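Long-range contacts in regulatory protein RapF (Bacillus subtilis, PDB 4I9E), which binds the C-terminal DNA-binding domain of the transcription factor ComA and blocks its binding to DNA, so regulating the development of genetic competence: residues E18-I23 and S56-R61; Q49-Y54 and N106-M111; K128-L133 and A143-K148. All blocks are in the same frame, centred on the assembly; numbering follows the deposited sequence.

Contact 1: residues E18-I23 and S56-R61; sequences EWYMYI and SLMEFR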
loop_
_atom_site.group_PDB
_atom_site.type_symbol
_atom_site.label_atom_id
_atom_site.label_comp_id
_atom_site.label_asym_id
_atom_site.label_seq_id
_atom_site.Cartn_x
_atom_site.Cartn_y
_atom_site.Cartn_z
ATOM N N GLU A 18 -18.090 -17.660 -14.537
ATOM C CA GLU A 18 -18.417 -17.883 -15.926
ATOM C C GLU A 18 -19.760 -18.601 -16.112
ATOM O O GLU A 18 -20.574 -18.187 -16.949
ATOM C CB GLU A 18 -17.221 -18.413 -16.743
ATOM C CG GLU A 18 -16.971 -19.850 -16.691
ATOM C CD GLU A 18 -15.722 -20.275 -17.528
ATOM O OE1 GLU A 18 -14.549 -20.050 -17.088
ATOM O OE2 GLU A 18 -15.966 -20.833 -18.642
ATOM N N TRP A 19 -20.006 -19.614 -15.282
ATOM C CA TRP A 19 -21.291 -20.315 -15.196
ATOM C C TRP A 19 -22.426 -19.307 -15.004
ATOM O O TRP A 19 -23.434 -19.342 -15.743
ATOM C CB TRP A 19 -21.226 -21.355 -14.043
ATOM C CG TRP A 19 -22.481 -22.126 -13.749
ATOM C CD1 TRP A 19 -23.524 -22.326 -14.598
ATOM C CD2 TRP A 19 -22.785 -22.884 -12.562
ATOM N NE1 TRP A 19 -24.484 -23.093 -14.015
ATOM C CE2 TRP A 19 -24.066 -23.452 -12.751
ATOM C CE3 TRP A 19 -22.133 -23.086 -11.331
ATOM C CZ2 TRP A 19 -24.721 -24.236 -11.746
ATOM C CZ3 TRP A 19 -22.779 -23.880 -10.344
ATOM C CH2 TRP A 19 -24.064 -24.425 -10.569
ATOM N N TYR A 20 -22.264 -18.393 -14.038
ATOM C CA TYR A 20 -23.204 -17.293 -13.855
ATOM C C TYR A 20 -23.432 -16.443 -15.074
ATOM O O TYR A 20 -24.571 -16.053 -15.357
ATOM C CB TYR A 20 -22.766 -16.398 -12.716
ATOM C CG TYR A 20 -23.862 -15.439 -12.241
ATOM C CD1 TYR A 20 -25.214 -15.794 -12.304
ATOM C CD2 TYR A 20 -23.534 -14.174 -11.698
ATOM C CE1 TYR A 20 -26.205 -14.915 -11.833
ATOM C CE2 TYR A 20 -24.500 -13.299 -11.262
ATOM C CZ TYR A 20 -25.834 -13.665 -11.323
ATOM O OH TYR A 20 -26.798 -12.802 -10.863
ATOM N N MET A 21 -22.350 -16.107 -15.788
ATOM C CA MET A 21 -22.468 -15.397 -17.045
ATOM C C MET A 21 -23.301 -16.198 -18.066
ATOM O O MET A 21 -24.092 -15.633 -18.790
ATOM C CB MET A 21 -21.097 -15.065 -17.619
ATOM C CG MET A 21 -20.301 -14.026 -16.831
ATOM S SD MET A 21 -21.294 -12.587 -16.297
ATOM C CE MET A 21 -21.423 -11.685 -17.838
ATOM N N TYR A 22 -23.154 -17.522 -18.107
ATOM C CA TYR A 22 -23.914 -18.306 -19.037
ATOM C C TYR A 22 -25.353 -18.410 -18.603
ATOM O O TYR A 22 -26.235 -18.544 -19.426
ATOM C CB TYR A 22 -23.317 -19.695 -19.145
ATOM C CG TYR A 22 -21.885 -19.700 -19.619
ATOM C CD1 TYR A 22 -21.343 -18.573 -20.217
ATOM C CD2 TYR A 22 -21.078 -20.835 -19.488
ATOM C CE1 TYR A 22 -20.015 -18.539 -20.646
ATOM C CE2 TYR A 22 -19.757 -20.810 -19.929
ATOM C CZ TYR A 22 -19.245 -19.650 -20.537
ATOM O OH TYR A 22 -17.918 -19.567 -20.999
ATOM N N ILE A 23 -25.565 -18.498 -17.306
ATOM C CA ILE A 23 -26.919 -18.475 -16.706
ATOM C C ILE A 23 -27.674 -17.179 -17.062
ATOM O O ILE A 23 -28.782 -17.247 -17.555
ATOM C CB ILE A 23 -26.867 -18.718 -15.192
ATOM C CG1 ILE A 23 -26.545 -20.177 -14.879
ATOM C CG2 ILE A 23 -28.106 -18.284 -14.526
ATOM C CD1 ILE A 23 -26.308 -20.450 -13.389
ATOM N N SER A 56 -23.552 -23.560 -4.158
ATOM C CA SER A 56 -24.943 -23.817 -3.771
ATOM C C SER A 56 -25.864 -22.760 -4.282
ATOM O O SER A 56 -26.973 -23.070 -4.766
ATOM C CB SER A 56 -25.133 -23.778 -2.246
ATOM O OG SER A 56 -24.829 -25.027 -1.763
ATOM N N LEU A 57 -25.447 -21.515 -4.074
ATOM C CA LEU A 57 -26.236 -20.391 -4.531
ATOM C C LEU A 57 -26.428 -20.413 -6.033
ATOM O O LEU A 57 -27.572 -20.196 -6.475
ATOM C CB LEU A 57 -25.625 -19.064 -4.064
ATOM C CG LEU A 57 -25.627 -18.939 -2.511
ATOM C CD1 LEU A 57 -24.724 -17.869 -2.087
ATOM C CD2 LEU A 57 -27.062 -18.677 -1.981
ATOM N N MET A 58 -25.353 -20.693 -6.819
ATOM C CA MET A 58 -25.427 -20.724 -8.295
ATOM C C MET A 58 -26.219 -21.904 -8.764
ATOM O O MET A 58 -26.840 -21.848 -9.816
ATOM C CB MET A 58 -24.055 -20.814 -8.973
ATOM C CG MET A 58 -23.483 -19.529 -9.344
ATOM S SD MET A 58 -24.479 -18.602 -10.471
ATOM C CE MET A 58 -24.299 -19.791 -11.724
ATOM N N GLU A 59 -26.152 -22.986 -8.016
ATOM C CA GLU A 59 -27.008 -24.171 -8.245
ATOM C C GLU A 59 -28.490 -23.777 -8.199
ATOM O O GLU A 59 -29.264 -23.978 -9.172
ATOM C CB GLU A 59 -26.649 -25.304 -7.276
ATOM C CG GLU A 59 -27.556 -26.506 -7.272
ATOM C CD GLU A 59 -27.642 -27.199 -8.622
ATOM O OE1 GLU A 59 -28.553 -28.065 -8.852
ATOM O OE2 GLU A 59 -26.773 -26.867 -9.457
ATOM N N PHE A 60 -28.855 -23.139 -7.111
ATOM C CA PHE A 60 -30.186 -22.576 -6.938
ATOM C C PHE A 60 -30.542 -21.525 -8.025
ATOM O O PHE A 60 -31.636 -21.539 -8.585
ATOM C CB PHE A 60 -30.277 -21.994 -5.500
ATOM C CG PHE A 60 -31.604 -21.440 -5.180
ATOM C CD1 PHE A 60 -32.519 -22.192 -4.457
ATOM C CD2 PHE A 60 -31.971 -20.180 -5.627
ATOM C CE1 PHE A 60 -33.801 -21.681 -4.197
ATOM C CE2 PHE A 60 -33.247 -19.668 -5.380
ATOM C CZ PHE A 60 -34.161 -20.408 -4.679
ATOM N N ARG A 61 -29.636 -20.609 -8.331
ATOM C CA ARG A 61 -29.825 -19.693 -9.464
ATOM C C ARG A 61 -29.938 -20.357 -10.905
ATOM O O ARG A 61 -30.607 -19.853 -11.828
ATOM C CB ARG A 61 -28.753 -18.626 -9.416
ATOM C CG ARG A 61 -28.844 -17.564 -10.469
ATOM C CD ARG A 61 -30.129 -16.718 -10.330
ATOM N NE ARG A 61 -30.216 -15.754 -11.430
ATOM C CZ ARG A 61 -30.572 -16.060 -12.660
ATOM N NH1 ARG A 61 -30.886 -17.331 -12.979
ATOM N NH2 ARG A 61 -30.592 -15.101 -13.572
HETATM O O HOH W 1 -31.069 -16.491 -15.994
#

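Contact 2: residues Q49-Y54 and N106-M111; sequences QDLHLY and NFFRGM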
loop_
_atom_site.group_PDB
_atom_site.type_symbol
_atom_site.label_atom_id
_atom_site.label_comp_id
_atom_site.label_asym_id
_atom_site.label_seq_id
_atom_site.Cartn_x
_atom_site.Cartn_y
_atom_site.Cartn_z
ATOM N N GLN A 49 -14.834 -23.252 1.688
ATOM C CA GLN A 49 -16.255 -23.548 1.837
ATOM C C GLN A 49 -16.938 -22.286 1.369
ATOM O O GLN A 49 -18.159 -22.185 1.302
ATOM C CB GLN A 49 -16.598 -23.894 3.294
ATOM C CG GLN A 49 -15.727 -25.029 3.909
ATOM C CD GLN A 49 -16.092 -26.424 3.396
ATOM O OE1 GLN A 49 -17.216 -26.908 3.577
ATOM N NE2 GLN A 49 -15.134 -27.077 2.759
ATOM N N ASP A 50 -16.075 -21.304 1.140
ATOM C CA ASP A 50 -16.208 -20.190 0.216
ATOM C C ASP A 50 -16.906 -20.645 -1.094
ATOM O O ASP A 50 -18.024 -20.240 -1.457
ATOM C CB ASP A 50 -14.732 -19.832 -0.172
ATOM C CG ASP A 50 -14.343 -18.413 0.177
ATOM O OD1 ASP A 50 -15.263 -17.603 0.443
ATOM O OD2 ASP A 50 -13.115 -18.122 0.177
ATOM N N LEU A 51 -16.171 -21.489 -1.798
ATOM C CA LEU A 51 -16.541 -22.050 -3.064
ATOM C C LEU A 51 -17.805 -22.851 -2.938
ATOM O O LEU A 51 -18.687 -22.735 -3.823
ATOM C CB LEU A 51 -15.418 -22.935 -3.582
ATOM C CG LEU A 51 -14.197 -22.087 -3.877
ATOM C CD1 LEU A 51 -13.012 -22.991 -3.995
ATOM C CD2 LEU A 51 -14.400 -21.244 -5.132
ATOM N N HIS A 52 -17.889 -23.645 -1.859
ATOM C CA HIS A 52 -19.099 -24.434 -1.575
ATOM C C HIS A 52 -20.379 -23.637 -1.357
ATOM O O HIS A 52 -21.422 -24.011 -1.860
ATOM C CB HIS A 52 -18.882 -25.474 -0.474
ATOM C CG HIS A 52 -17.781 -26.435 -0.789
ATOM N ND1 HIS A 52 -18.002 -27.662 -1.372
ATOM C CD2 HIS A 52 -16.444 -26.323 -0.648
ATOM C CE1 HIS A 52 -16.851 -28.279 -1.559
ATOM N NE2 HIS A 52 -15.886 -27.487 -1.129
ATOM N N LEU A 53 -20.292 -22.555 -0.603
ATOM C CA LEU A 53 -21.401 -21.639 -0.399
ATOM C C LEU A 53 -21.777 -20.996 -1.709
ATOM O O LEU A 53 -22.921 -20.845 -2.005
ATOM C CB LEU A 53 -20.979 -20.548 0.616
ATOM C CG LEU A 53 -21.221 -20.534 2.157
ATOM C CD1 LEU A 53 -21.693 -21.851 2.775
ATOM C CD2 LEU A 53 -19.974 -19.949 2.921
ATOM N N TYR A 54 -20.807 -20.571 -2.481
ATOM C CA TYR A 54 -21.052 -19.985 -3.777
ATOM C C TYR A 54 -21.719 -20.953 -4.798
ATOM O O TYR A 54 -22.678 -20.586 -5.467
ATOM C CB TYR A 54 -19.746 -19.468 -4.331
ATOM C CG TYR A 54 -19.882 -18.558 -5.527
ATOM C CD1 TYR A 54 -21.072 -17.854 -5.787
ATOM C CD2 TYR A 54 -18.797 -18.394 -6.412
ATOM C CE1 TYR A 54 -21.174 -16.985 -6.939
ATOM C CE2 TYR A 54 -18.900 -17.549 -7.534
ATOM C CZ TYR A 54 -20.098 -16.856 -7.780
ATOM O OH TYR A 54 -20.165 -16.029 -8.859
ATOM N N ASN A 106 -17.736 -10.821 -7.635
ATOM C CA ASN A 106 -16.686 -9.826 -7.561
ATOM C C ASN A 106 -15.528 -10.286 -6.714
ATOM O O ASN A 106 -14.360 -10.051 -7.045
ATOM C CB ASN A 106 -17.270 -8.554 -7.003
ATOM C CG ASN A 106 -18.203 -7.891 -7.995
ATOM O OD1 ASN A 106 -19.439 -7.888 -7.819
ATOM N ND2 ASN A 106 -17.640 -7.329 -9.026
ATOM N N PHE A 107 -15.867 -10.930 -5.612
ATOM C CA PHE A 107 -14.855 -11.489 -4.738
ATOM C C PHE A 107 -13.933 -12.461 -5.506
ATOM O O PHE A 107 -12.723 -12.245 -5.580
ATOM C CB PHE A 107 -15.470 -12.143 -3.468
ATOM C CG PHE A 107 -14.456 -12.878 -2.669
ATOM C CD1 PHE A 107 -13.498 -12.161 -1.917
ATOM C CD2 PHE A 107 -14.358 -14.292 -2.741
ATOM C CE1 PHE A 107 -12.535 -12.845 -1.183
ATOM C CE2 PHE A 107 -13.344 -14.996 -2.037
ATOM C CZ PHE A 107 -12.460 -14.275 -1.235
ATOM N N PHE A 108 -14.498 -13.509 -6.078
ATOM C CA PHE A 108 -13.735 -14.497 -6.845
ATOM C C PHE A 108 -13.177 -13.995 -8.118
ATOM O O PHE A 108 -12.146 -14.477 -8.552
ATOM C CB PHE A 108 -14.567 -15.734 -7.135
ATOM C CG PHE A 108 -14.787 -16.577 -5.928
ATOM C CD1 PHE A 108 -16.040 -16.642 -5.330
ATOM C CD2 PHE A 108 -13.713 -17.247 -5.322
ATOM C CE1 PHE A 108 -16.244 -17.452 -4.140
ATOM C CE2 PHE A 108 -13.890 -18.021 -4.116
ATOM C CZ PHE A 108 -15.203 -18.125 -3.537
ATOM N N ARG A 109 -13.820 -13.028 -8.746
ATOM C CA ARG A 109 -13.227 -12.379 -9.892
ATOM C C ARG A 109 -12.004 -11.547 -9.535
ATOM O O ARG A 109 -11.082 -11.439 -10.336
ATOM C CB ARG A 109 -14.240 -11.546 -10.685
ATOM C CG ARG A 109 -13.573 -10.880 -11.956
ATOM C CD ARG A 109 -14.494 -10.845 -13.237
ATOM N NE ARG A 109 -14.892 -12.160 -13.696
ATOM C CZ ARG A 109 -15.645 -12.409 -14.781
ATOM N NH1 ARG A 109 -16.104 -11.424 -15.552
ATOM N NH2 ARG A 109 -15.960 -13.669 -15.095
ATOM N N GLY A 110 -12.031 -10.883 -8.376
ATOM C CA GLY A 110 -10.877 -10.188 -7.851
ATOM C C GLY A 110 -9.736 -11.164 -7.545
ATOM O O GLY A 110 -8.596 -10.877 -7.848
ATOM N N MET A 111 -10.037 -12.324 -6.975
ATOM C CA MET A 111 -9.004 -13.292 -6.607
ATOM C C MET A 111 -8.296 -13.771 -7.843
ATOM O O MET A 111 -7.103 -13.994 -7.846
ATOM C CB MET A 111 -9.597 -14.475 -5.860
ATOM C CG MET A 111 -9.956 -14.183 -4.435
ATOM S SD MET A 111 -8.501 -13.670 -3.379
ATOM C CE MET A 111 -7.557 -15.192 -3.206
#

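Contact 3: residues K128-L133 and A143-K148; sequences KAESKL and AEFFFK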
loop_
_atom_site.group_PDB
_atom_site.type_symbol
_atom_site.label_atom_id
_atom_site.label_comp_id
_atom_site.label_asym_id
_atom_site.label_seq_id
_atom_site.Cartn_x
_atom_site.Cartn_y
_atom_site.Cartn_z
ATOM N N LYS A 128 -15.989 -3.553 -5.208
ATOM C CA LYS A 128 -17.371 -3.912 -5.566
ATOM C C LYS A 128 -17.885 -5.056 -4.684
ATOM O O LYS A 128 -19.032 -5.035 -4.293
ATOM C CB LYS A 128 -17.510 -4.299 -7.041
ATOM C CG LYS A 128 -17.344 -3.197 -8.063
ATOM C CD LYS A 128 -16.988 -3.875 -9.466
ATOM C CE LYS A 128 -17.398 -3.030 -10.681
ATOM N NZ LYS A 128 -16.706 -1.696 -10.736
ATOM N N ALA A 129 -17.058 -6.049 -4.354
ATOM C CA ALA A 129 -17.491 -7.089 -3.418
ATOM C C ALA A 129 -17.807 -6.533 -2.015
ATOM O O ALA A 129 -18.725 -7.045 -1.325
ATOM C CB ALA A 129 -16.464 -8.216 -3.312
ATOM N N GLU A 130 -17.002 -5.565 -1.561
ATOM C CA GLU A 130 -17.210 -4.968 -0.246
ATOM C C GLU A 130 -18.537 -4.250 -0.172
ATOM O O GLU A 130 -19.197 -4.318 0.844
ATOM C CB GLU A 130 -16.085 -4.015 0.142
ATOM C CG GLU A 130 -16.110 -3.722 1.609
ATOM C CD GLU A 130 -14.754 -3.365 2.209
ATOM O OE1 GLU A 130 -13.708 -3.272 1.516
ATOM O OE2 GLU A 130 -14.749 -3.138 3.418
ATOM N N SER A 131 -18.927 -3.580 -1.261
ATOM C CA SER A 131 -20.287 -2.974 -1.393
ATOM C C SER A 131 -21.470 -3.873 -1.219
ATOM O O SER A 131 -22.564 -3.350 -1.141
ATOM C CB SER A 131 -20.506 -2.379 -2.780
ATOM O OG SER A 131 -19.359 -1.681 -3.182
ATOM N N LYS A 132 -21.270 -5.188 -1.231
ATOM C CA LYS A 132 -22.341 -6.164 -1.308
ATOM C C LYS A 132 -22.296 -7.012 -0.077
ATOM O O LYS A 132 -22.902 -8.062 0.008
ATOM C CB LYS A 132 -22.169 -7.070 -2.549
ATOM C CG LYS A 132 -22.045 -6.339 -3.866
ATOM C CD LYS A 132 -23.459 -5.918 -4.379
ATOM C CE LYS A 132 -23.369 -4.907 -5.488
ATOM N NZ LYS A 132 -24.685 -4.258 -5.618
ATOM N N LEU A 133 -21.510 -6.569 0.876
ATOM C CA LEU A 133 -21.442 -7.172 2.195
ATOM C C LEU A 133 -22.723 -6.977 2.992
ATOM O O LEU A 133 -23.032 -7.789 3.855
ATOM C CB LEU A 133 -20.258 -6.602 2.948
ATOM C CG LEU A 133 -18.902 -7.284 2.856
ATOM C CD1 LEU A 133 -18.100 -6.576 3.893
ATOM C CD2 LEU A 133 -18.982 -8.736 3.223
ATOM N N ALA A 143 -16.349 -11.499 8.351
ATOM C CA ALA A 143 -14.991 -11.537 8.877
ATOM C C ALA A 143 -14.020 -12.258 7.931
ATOM O O ALA A 143 -12.867 -11.865 7.792
ATOM C CB ALA A 143 -14.988 -12.206 10.227
ATOM N N GLU A 144 -14.497 -13.327 7.297
ATOM C CA GLU A 144 -13.775 -14.090 6.278
ATOM C C GLU A 144 -13.410 -13.191 5.132
ATOM O O GLU A 144 -12.321 -13.287 4.630
ATOM C CB GLU A 144 -14.658 -15.242 5.750
ATOM C CG GLU A 144 -14.808 -16.382 6.775
ATOM C CD GLU A 144 -13.515 -17.149 6.927
ATOM O OE1 GLU A 144 -13.069 -17.767 5.908
ATOM O OE2 GLU A 144 -12.930 -17.101 8.047
ATOM N N PHE A 145 -14.317 -12.298 4.716
ATOM C CA PHE A 145 -13.993 -11.369 3.675
ATOM C C PHE A 145 -12.777 -10.559 4.131
ATOM O O PHE A 145 -11.758 -10.503 3.436
ATOM C CB PHE A 145 -15.175 -10.433 3.368
ATOM C CG PHE A 145 -14.881 -9.433 2.251
ATOM C CD1 PHE A 145 -14.689 -9.869 0.932
ATOM C CD2 PHE A 145 -14.713 -8.122 2.531
ATOM C CE1 PHE A 145 -14.396 -8.975 -0.075
ATOM C CE2 PHE A 145 -14.386 -7.233 1.595
ATOM C CZ PHE A 145 -14.255 -7.634 0.249
ATOM N N PHE A 146 -12.894 -9.935 5.298
ATOM C CA PHE A 146 -11.872 -9.033 5.852
ATOM C C PHE A 146 -10.579 -9.778 5.979
ATOM O O PHE A 146 -9.519 -9.279 5.638
ATOM C CB PHE A 146 -12.291 -8.459 7.207
ATOM C CG PHE A 146 -13.513 -7.580 7.158
ATOM C CD1 PHE A 146 -13.748 -6.738 6.079
ATOM C CD2 PHE A 146 -14.444 -7.585 8.211
ATOM C CE1 PHE A 146 -14.921 -5.866 6.052
ATOM C CE2 PHE A 146 -15.608 -6.732 8.206
ATOM C CZ PHE A 146 -15.846 -5.878 7.124
ATOM N N PHE A 147 -10.670 -11.009 6.426
ATOM C CA PHE A 147 -9.494 -11.843 6.600
ATOM C C PHE A 147 -8.736 -12.050 5.251
ATOM O O PHE A 147 -7.534 -11.837 5.150
ATOM C CB PHE A 147 -9.895 -13.189 7.243
ATOM C CG PHE A 147 -8.722 -14.097 7.471
ATOM C CD1 PHE A 147 -7.910 -13.970 8.639
ATOM C CD2 PHE A 147 -8.406 -15.085 6.561
ATOM C CE1 PHE A 147 -6.791 -14.832 8.856
ATOM C CE2 PHE A 147 -7.291 -15.928 6.782
ATOM C CZ PHE A 147 -6.486 -15.779 7.920
ATOM N N LYS A 148 -9.454 -12.429 4.210
ATOM C CA LYS A 148 -8.880 -12.672 2.904
ATOM C C LYS A 148 -8.455 -11.405 2.202
ATOM O O LYS A 148 -7.539 -11.453 1.362
ATOM C CB LYS A 148 -9.902 -13.422 2.057
ATOM C CG LYS A 148 -9.933 -14.884 2.390
ATOM C CD LYS A 148 -11.249 -15.510 1.987
ATOM C CE LYS A 148 -11.292 -17.013 2.353
ATOM N NZ LYS A 148 -10.062 -17.700 1.921
#

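Contact 1: residues E18-I23 and S56-R61
M58 reaches from segment 56-61 in between W19 and Y20 on segment 18-23. Its terminal methyl CE lies over one face of the indole, 3.6 Å from the centroid of the five-membered ring and 14° off the ring normal, a CH-pi contact, although the exact placement of the methyl is uncertain. The sulfur turns to the other aromatic side chain, with SD of M58 3.4 Å from CD1 of Y20, an oblique Met-aromatic contact. Bends at chi2 and chi3, both near -60°, fold the chain so that the methyl lies over the indole while the sulfur sits closest to Y20. Farther along the indole, CH2 of W19 comes within 3.6 Å of the backbone N of E59.

These are the first and third helices of the N-terminal three-helix bundle, the domain that helps to form the ComA-binding surface. Their local axes run nearly parallel, 14° apart and 10.6 Å at closest approach.

One turn on, CG2 of I23 lies over a face of the R61 guanidinium, 3.3 Å from NH1. A water joins the two residues as well, donating to O of I23 and accepting from NH2 of R61 at 2.8 Å. In the next shell, Y55 and H62 meet the W19 ring, while R35 of helix 28-42 forms a salt bridge with the E59 carboxylate, whose OE2 lies at the indole edge.

Contact 2: residues Q49-Y54 and N106-M111
Helix 50-54 and helix 106-111 run at 137° to each other, with their short axes 12.1 Å apart at closest approach. The nearest alpha carbons, those of L51 and F108, are 8.9 Å apart, a separation that leaves the meeting to large side chains.

F108 fills most of it. Its CG stands anti to the carbonyl carbon (chi1 -72°), and the ring enters between the side chains of L51 and Y54. CD2 of L51 approaches one corner obliquely, 3.4 Å from CE2 of F108. Toward Y54 the two rings are almost parallel, with planes 8° apart, but they are slid so far past each other that they barely overlap: the centroids are 5.4 Å apart, and contact is made where CD2 of Y54 lies 3.4 Å from CD1 of F108. At the far end of the phenyl ring, CB of D50 sits at the edge, near the ring plane, 3.8 Å from CZ of F108. The D50 carboxylate continues to F107, crossing that side chain at about a right angle with OD2 3.8 Å from CE2 of F107. K148 of helix 139-155 offers the same oxygen a long, weak ion pair, which may partly balance the charge of D50.

Around this group, Y54 also meets the Y104 ring and F107 touches F145. L51 lies close to L42 and M45, two residues of the manganese site. The whole forms a helix-helix interface between the third helix of the N-terminal bundle and the helix running into the first predicted TPR repeat.

Contact 3: residues K128-L133 and A143-K148
Two successive helices of the chain pack here mainly through side chains, at the C-terminal end of helix 119-130 and the early turns of helix 139-155. Segment 128-133 belongs to the first predicted TPR repeat and includes a type I beta turn from E130 to L133, which helps to place L133. A129 meets F145 alone, whereas E130 and L133 meet both F145 and F146.

F145 takes most of the contact. With CG anti to the backbone N (chi1 -179°), its ring extends across to the other segment and is approached obliquely at several of its atoms: CB of A129 is 3.9 Å from CE1 of F145, and the backbone N of E130 is 3.9 Å from CZ of F145. On another flank, CD1 of L133 lies 4.0 Å from CD2 of F145. The same methyl also reaches F146, 3.9 Å from its CE1, so one branch of the leucine bridges both rings.

E130 supplies both an aliphatic and a polar element. Its extended chain crosses F145 at about a right angle, with CG 3.9 Å from CE2 of F145. The carboxylate beyond it ends at the edge of F146, where OE2 of E130 lies near the ring plane, 3.8 Å from CE1 of F146. The other carboxylate oxygen, OE1, is hydrogen-bonded to the hydroxyl of Y165 on helix 159-175, which also touches F146.

No hydrogen bond crosses between the segments. Cohesion therefore rests on apolar contact, while an oxygen at a ring edge faces the weakly positive C-H rim, probably a mildly favourable placement for the carboxylate.

From the N terminus, contact 1 closes first, bringing helix 50-69 back alongside helix 10-25 across the 32 residues between its segments. Contact 2 begins inside that span, at the start of the same helix 50-69, and closes only on helix 95-115, so the two cross and share a helix: residues 56-61 pack within the bundle, while the preceding turns tie it to helix 95-115, which runs into the first predicted TPR repeat. Contact 3 follows in series as a short closure over nine residues, between helices 119-130 and 139-155. It abuts contact 2, where F107 and N106 pack on A129, their centres about 10 Å apart. Contact 1 does not touch contact 3.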